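Local coordinates for protein proline dehydrogenase (Bradyrhizobium japonicum USDA 110, PDB 3HAZ) that probably oxidises proline to glutamate in two steps, carrying an FAD-dependent proline dehydrogenase and an NAD-dependent aldehyde dehydrogenase on one chain, at residues S70-L75 against H921-D926; L452-V457 against T772-Q777. One frame throughout, in Å; residues are numbered along the deposited sequence.

Contact 1 (S70-L75 against H921-D926); sequences STKEGL and HSRIDD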
loop_
_atom_site.group_PDB
_atom_site.type_symbol
_atom_site.label_atom_id
_atom_site.label_comp_id
_atom_site.label_asym_id
_atom_site.label_seq_id
_atom_site.Cartn_x
_atom_site.Cartn_y
_atom_site.Cartn_z
ATOM N N SER A 70 -2.551 17.973 -32.026
ATOM C CA SER A 70 -2.585 16.534 -32.256
ATOM C C SER A 70 -2.231 16.246 -33.719
ATOM O O SER A 70 -2.228 17.155 -34.554
ATOM C CB SER A 70 -3.974 15.990 -31.950
ATOM O OG SER A 70 -4.920 16.463 -32.898
ATOM N N THR A 71 -1.934 14.988 -34.032
ATOM C CA THR A 71 -1.695 14.598 -35.412
ATOM C C THR A 71 -2.928 14.865 -36.276
ATOM O O THR A 71 -2.803 15.266 -37.435
ATOM C CB THR A 71 -1.289 13.115 -35.527
ATOM O OG1 THR A 71 -2.307 12.292 -34.950
ATOM C CG2 THR A 71 0.021 12.867 -34.796
ATOM N N LYS A 72 -4.116 14.652 -35.711
ATOM C CA LYS A 72 -5.348 14.896 -36.454
ATOM C C LYS A 72 -5.505 16.378 -36.792
ATOM O O LYS A 72 -5.955 16.737 -37.881
ATOM C CB LYS A 72 -6.578 14.425 -35.673
ATOM C CG LYS A 72 -7.877 14.563 -36.469
ATOM C CD LYS A 72 -9.081 14.822 -35.580
ATOM C CE LYS A 72 -9.357 13.650 -34.673
ATOM N NZ LYS A 72 -9.841 12.482 -35.439
ATOM N N GLU A 73 -5.144 17.237 -35.846
ATOM C CA GLU A 73 -5.266 18.675 -36.043
ATOM C C GLU A 73 -4.243 19.180 -37.053
ATOM O O GLU A 73 -4.545 20.031 -37.894
ATOM C CB GLU A 73 -5.123 19.405 -34.707
ATOM C CG GLU A 73 -6.337 19.223 -33.819
ATOM C CD GLU A 73 -6.116 19.711 -32.402
ATOM O OE1 GLU A 73 -4.948 19.804 -31.964
ATOM O OE2 GLU A 73 -7.123 19.992 -31.725
ATOM N N GLY A 74 -3.031 18.650 -36.965
ATOM C CA GLY A 74 -2.005 18.970 -37.933
ATOM C C GLY A 74 -2.471 18.577 -39.323
ATOM O O GLY A 74 -2.317 19.334 -40.279
ATOM N N LEU A 75 -3.039 17.380 -39.437
ATOM C CA LEU A 75 -3.499 16.877 -40.726
ATOM C C LEU A 75 -4.588 17.771 -41.306
ATOM O O LEU A 75 -4.545 18.125 -42.484
ATOM C CB LEU A 75 -3.998 15.427 -40.614
ATOM C CG LEU A 75 -4.354 14.795 -41.969
ATOM C CD1 LEU A 75 -3.923 13.337 -42.042
ATOM C CD2 LEU A 75 -5.841 14.940 -42.272
ATOM N N HIS A 921 -17.080 6.086 -40.967
ATOM C CA HIS A 921 -15.787 6.548 -41.452
ATOM C C HIS A 921 -15.776 8.064 -41.516
ATOM O O HIS A 921 -16.500 8.665 -42.312
ATOM C CB HIS A 921 -15.476 5.965 -42.829
ATOM C CG HIS A 921 -14.564 4.782 -42.792
ATOM N ND1 HIS A 921 -15.008 3.507 -42.507
ATOM C CD2 HIS A 921 -13.229 4.680 -42.990
ATOM C CE1 HIS A 921 -13.986 2.670 -42.542
ATOM N NE2 HIS A 921 -12.898 3.356 -42.840
ATOM N N SER A 922 -14.950 8.671 -40.672
ATOM C CA SER A 922 -14.908 10.116 -40.543
ATOM C C SER A 922 -13.731 10.543 -39.700
ATOM O O SER A 922 -13.335 9.841 -38.770
ATOM C CB SER A 922 -16.188 10.639 -39.901
ATOM O OG SER A 922 -16.103 12.041 -39.676
ATOM N N ARG A 923 -13.183 11.706 -40.036
ATOM C CA ARG A 923 -12.124 12.324 -39.257
ATOM C C ARG A 923 -12.752 13.087 -38.091
ATOM O O ARG A 923 -12.096 13.359 -37.087
ATOM C CB ARG A 923 -11.324 13.289 -40.152
ATOM C CG ARG A 923 -9.942 13.669 -39.634
ATOM C CD ARG A 923 -9.100 14.273 -40.762
ATOM N NE ARG A 923 -9.492 15.645 -41.060
ATOM C CZ ARG A 923 -9.364 16.224 -42.249
ATOM N NH1 ARG A 923 -9.752 17.477 -42.412
ATOM N NH2 ARG A 923 -8.860 15.553 -43.278
ATOM N N ILE A 924 -14.038 13.402 -38.223
ATOM C CA ILE A 924 -14.704 14.361 -37.338
ATOM C C ILE A 924 -15.302 13.743 -36.066
ATOM O O ILE A 924 -16.397 13.174 -36.084
ATOM C CB ILE A 924 -15.793 15.134 -38.106
ATOM C CG1 ILE A 924 -15.227 15.649 -39.434
ATOM C CG2 ILE A 924 -16.342 16.271 -37.258
ATOM C CD1 ILE A 924 -16.219 16.443 -40.278
ATOM N N ASP A 925 -14.582 13.878 -34.960
ATOM C CA ASP A 925 -15.037 13.341 -33.678
ATOM C C ASP A 925 -16.471 13.731 -33.326
ATOM O O ASP A 925 -17.234 12.896 -32.855
ATOM C CB ASP A 925 -14.083 13.737 -32.548
ATOM C CG ASP A 925 -12.768 12.980 -32.603
ATOM O OD1 ASP A 925 -12.722 11.905 -33.229
ATOM O OD2 ASP A 925 -11.780 13.457 -32.017
ATOM N N ASP A 926 -16.845 14.989 -33.550
ATOM C CA ASP A 926 -18.207 15.419 -33.220
ATOM C C ASP A 926 -19.270 14.705 -34.068
ATOM O O ASP A 926 -20.375 14.434 -33.593
ATOM C CB ASP A 926 -18.354 16.942 -33.335
ATOM C CG ASP A 926 -17.565 17.687 -32.261
ATOM O OD1 ASP A 926 -17.769 17.389 -31.068
ATOM O OD2 ASP A 926 -16.742 18.562 -32.605
#

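Contact 2 (L452-V457 against T772-Q777); sequences LLAYLV and TALPEQ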
loop_
_atom_site.group_PDB
_atom_site.type_symbol
_atom_site.label_atom_id
_atom_site.label_comp_id
_atom_site.label_asym_id
_atom_site.label_seq_id
_atom_site.Cartn_x
_atom_site.Cartn_y
_atom_site.Cartn_z
ATOM N N LEU A 452 -2.361 12.476 -51.455
ATOM C CA LEU A 452 -1.770 13.222 -50.349
ATOM C C LEU A 452 -2.148 12.686 -48.958
ATOM O O LEU A 452 -1.275 12.465 -48.119
ATOM C CB LEU A 452 -2.140 14.697 -50.446
ATOM C CG LEU A 452 -1.656 15.531 -49.260
ATOM C CD1 LEU A 452 -0.135 15.441 -49.125
ATOM C CD2 LEU A 452 -2.121 16.965 -49.398
ATOM N N LEU A 453 -3.443 12.501 -48.711
ATOM C CA LEU A 453 -3.927 12.110 -47.377
ATOM C C LEU A 453 -3.219 10.881 -46.813
ATOM O O LEU A 453 -2.721 10.903 -45.689
ATOM C CB LEU A 453 -5.431 11.845 -47.403
ATOM C CG LEU A 453 -6.450 12.934 -47.062
ATOM C CD1 LEU A 453 -7.838 12.287 -46.887
ATOM C CD2 LEU A 453 -6.058 13.710 -45.822
ATOM N N ALA A 454 -3.193 9.805 -47.596
ATOM C CA ALA A 454 -2.539 8.570 -47.182
ATOM C C ALA A 454 -1.088 8.817 -46.779
ATOM O O ALA A 454 -0.593 8.242 -45.809
ATOM C CB ALA A 454 -2.618 7.530 -48.293
ATOM N N TYR A 455 -0.413 9.682 -47.527
ATOM C CA TYR A 455 0.979 10.008 -47.263
ATOM C C TYR A 455 1.146 10.916 -46.035
ATOM O O TYR A 455 2.057 10.718 -45.229
ATOM C CB TYR A 455 1.595 10.677 -48.493
ATOM C CG TYR A 455 3.044 11.091 -48.328
ATOM C CD1 TYR A 455 4.079 10.233 -48.685
ATOM C CD2 TYR A 455 3.376 12.347 -47.832
ATOM C CE1 TYR A 455 5.409 10.611 -48.541
ATOM C CE2 TYR A 455 4.702 12.736 -47.685
ATOM C CZ TYR A 455 5.713 11.867 -48.040
ATOM O OH TYR A 455 7.028 12.253 -47.897
ATOM N N LEU A 456 0.285 11.921 -45.907
ATOM C CA LEU A 456 0.377 12.868 -44.798
ATOM C C LEU A 456 0.286 12.170 -43.446
ATOM O O LEU A 456 1.033 12.496 -42.519
ATOM C CB LEU A 456 -0.717 13.929 -44.898
ATOM C CG LEU A 456 -0.334 15.206 -45.640
ATOM C CD1 LEU A 456 -1.474 16.202 -45.574
ATOM C CD2 LEU A 456 0.944 15.800 -45.056
ATOM N N VAL A 457 -0.638 11.217 -43.349
ATOM C CA VAL A 457 -0.860 10.448 -42.132
ATOM C C VAL A 457 0.434 9.813 -41.640
ATOM O O VAL A 457 0.868 10.041 -40.507
ATOM C CB VAL A 457 -1.881 9.321 -42.372
ATOM C CG1 VAL A 457 -1.922 8.373 -41.175
ATOM C CG2 VAL A 457 -3.249 9.898 -42.656
ATOM N N THR A 772 -14.481 13.561 -45.158
ATOM C CA THR A 772 -13.194 13.581 -44.473
ATOM C C THR A 772 -12.580 12.189 -44.377
ATOM O O THR A 772 -11.450 12.036 -43.913
ATOM C CB THR A 772 -13.281 14.166 -43.045
ATOM O OG1 THR A 772 -13.979 13.246 -42.189
ATOM C CG2 THR A 772 -13.987 15.516 -43.055
ATOM N N ALA A 773 -13.317 11.169 -44.799
ATOM C CA ALA A 773 -12.786 9.812 -44.743
ATOM C C ALA A 773 -11.798 9.611 -45.883
ATOM O O ALA A 773 -11.991 10.143 -46.973
ATOM C CB ALA A 773 -13.911 8.794 -44.832
ATOM N N LEU A 774 -10.744 8.845 -45.632
ATOM C CA LEU A 774 -9.797 8.481 -46.683
ATOM C C LEU A 774 -10.422 7.456 -47.628
ATOM O O LEU A 774 -10.695 6.323 -47.227
ATOM C CB LEU A 774 -8.517 7.915 -46.060
ATOM C CG LEU A 774 -7.374 7.584 -47.017
ATOM C CD1 LEU A 774 -6.934 8.823 -47.772
ATOM C CD2 LEU A 774 -6.208 6.969 -46.254
ATOM N N PRO A 775 -10.648 7.843 -48.894
ATOM C CA PRO A 775 -11.331 6.924 -49.817
ATOM C C PRO A 775 -10.693 5.528 -49.927
ATOM O O PRO A 775 -11.428 4.547 -50.043
ATOM C CB PRO A 775 -11.282 7.673 -51.164
ATOM C CG PRO A 775 -11.210 9.115 -50.774
ATOM C CD PRO A 775 -10.345 9.141 -49.528
ATOM N N GLU A 776 -9.367 5.435 -49.891
ATOM C CA GLU A 776 -8.685 4.143 -50.003
ATOM C C GLU A 776 -8.994 3.216 -48.824
ATOM O O GLU A 776 -9.041 1.997 -48.979
ATOM C CB GLU A 776 -7.162 4.320 -50.073
ATOM C CG GLU A 776 -6.657 5.179 -51.205
ATOM C CD GLU A 776 -6.524 6.637 -50.814
ATOM O OE1 GLU A 776 -7.545 7.251 -50.449
ATOM O OE2 GLU A 776 -5.396 7.167 -50.886
ATOM N N GLN A 777 -9.160 3.790 -47.639
ATOM C CA GLN A 777 -9.451 2.986 -46.458
ATOM C C GLN A 777 -10.928 2.619 -46.434
ATOM O O GLN A 777 -11.291 1.503 -46.056
ATOM C CB GLN A 777 -9.050 3.714 -45.171
ATOM C CG GLN A 777 -7.550 3.927 -45.023
ATOM C CD GLN A 777 -6.758 2.624 -45.023
ATOM O OE1 GLN A 777 -5.572 2.604 -45.367
ATOM N NE2 GLN A 777 -7.411 1.532 -44.638
HETATM O O HOH W 1 -4.418 9.613 -50.109
#

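Contact 1 (S70-L75 against H921-D926)
Lys72 NZ gives a hydrogen bond of 2.9 Å to the backbone oxygen O of Arg923, arriving at a C=O...N angle of 144° and tilted only 16° from the carbonyl plane. Lys72 CG stands anti to the backbone N (chi1 -175°), and bends at chi3 and chi4 carry the ammonium to the carbonyl oxygen. The same NZ lies 3.7 Å from Asp925 OD1, a long salt bridge, while Asp925 OD2 is 3.6 Å from the methylene CE of Lys72, so the carboxylate sits beside the end of the chain without gripping it closely. Further back the two long side chains touch through their methylenes, Lys72 CG to Arg923 CG at 3.9 Å. Both segments lie at helix starts. Ser70 caps helix 71-85 in a capping box, Ser70 OG accepting from Glu73 N and Glu73 OE1 from Ser70 N; Ser922 OG accepts from Ile924 N in an ST turn just before helix 925-934, the helix of a beta-alpha-beta crossover between strands 917-921 and 939-942 of the aldehyde dehydrogenase part. An alanine in place of Lys72 removes the ammonium and would probably leave the Arg923 carbonyl without this donor and take from Asp925 one of two loosely placed positive charges, the other being Arg144 in a long, weak pair. On the other flank, the CD2 methyl of Leu75 packs on Arg923 CD at 3.7 Å; it also meets the guanidinium obliquely, but so close to NH2 that its exact placing is doubtful. That guanidinium has its stronger partner outside the segments: Arg923 NE forms a salt bridge with Glu110 OE2, which probably limits its turning. Leu75 also packs on Leu453 of helix 452-463.

Contact 2 (L452-V457 against T772-Q777)
Leu774 presses its CD1 methyl onto Leu453, 3.4 Å from CB, which is tighter than an ordinary carbon contact, and 3.7 Å from the CD1 methyl of the same leucine. The two leucines run antiparallel, one beside the other, so the Leu774 methyl lies alongside the Leu453 chain from its root to one branch. The first torsion of Leu774, close to trans at -175°, carries the branch away from its own backbone N and both methyls across to helix 452-463, where CD2 rests more loosely on Ala454, 4.2 Å from that residue's CB. Leu453 is also enclosed by Val79 of helix 71-85 and by Thr114 of helix 106-115. The Ala454 and Glu776 side is looser and is joined through an ordered water; Ala454 is partly exposed, Glu776 buried. No direct hydrogen bond crosses the contact; the water accepts a hydrogen bond from Ala454 N (2.8 Å) and donates one to Glu776 OE2 (2.7 Å). A bend at the second torsion of Glu776 (chi2 91°) folds the carboxylate back to this water, and OE2 also comes within 3.8 Å of Ala454 CB. Glu776 lies in the first turn of helix 775-787, whose start would probably favour its negative charge. Pro775, which follows the N-cap residue Leu774, turns to Met810 and Met813 of helix 804-819. The arrangement joins the helix that follows the last strand of the proline dehydrogenase TIM barrel to the start of helix 775-787, which makes the beta-alpha-beta crossover from strand 765-769 to strand 797-803 in the aldehyde dehydrogenase domain.

How the contacts relate
From the N terminus the chain first supplies helix 71-85, then builds the proline dehydrogenase barrel and reaches helix 452-463, the first half of contact 2. The aldehyde dehydrogenase part closes contact 2 at 772-777, after a loop of 314 residues, and contact 1 at 921-926, after one of 845. The smaller loop thus falls wholly within the larger, and the two do not cross. Their centres are 11 Å apart and they touch: Thr772 OG1 probably accepts from Arg923 N, and Leu75 packs on Val457. Together they dock two neighbouring connections of one aldehyde dehydrogenase sheet against the N-terminal helical region and the barrel.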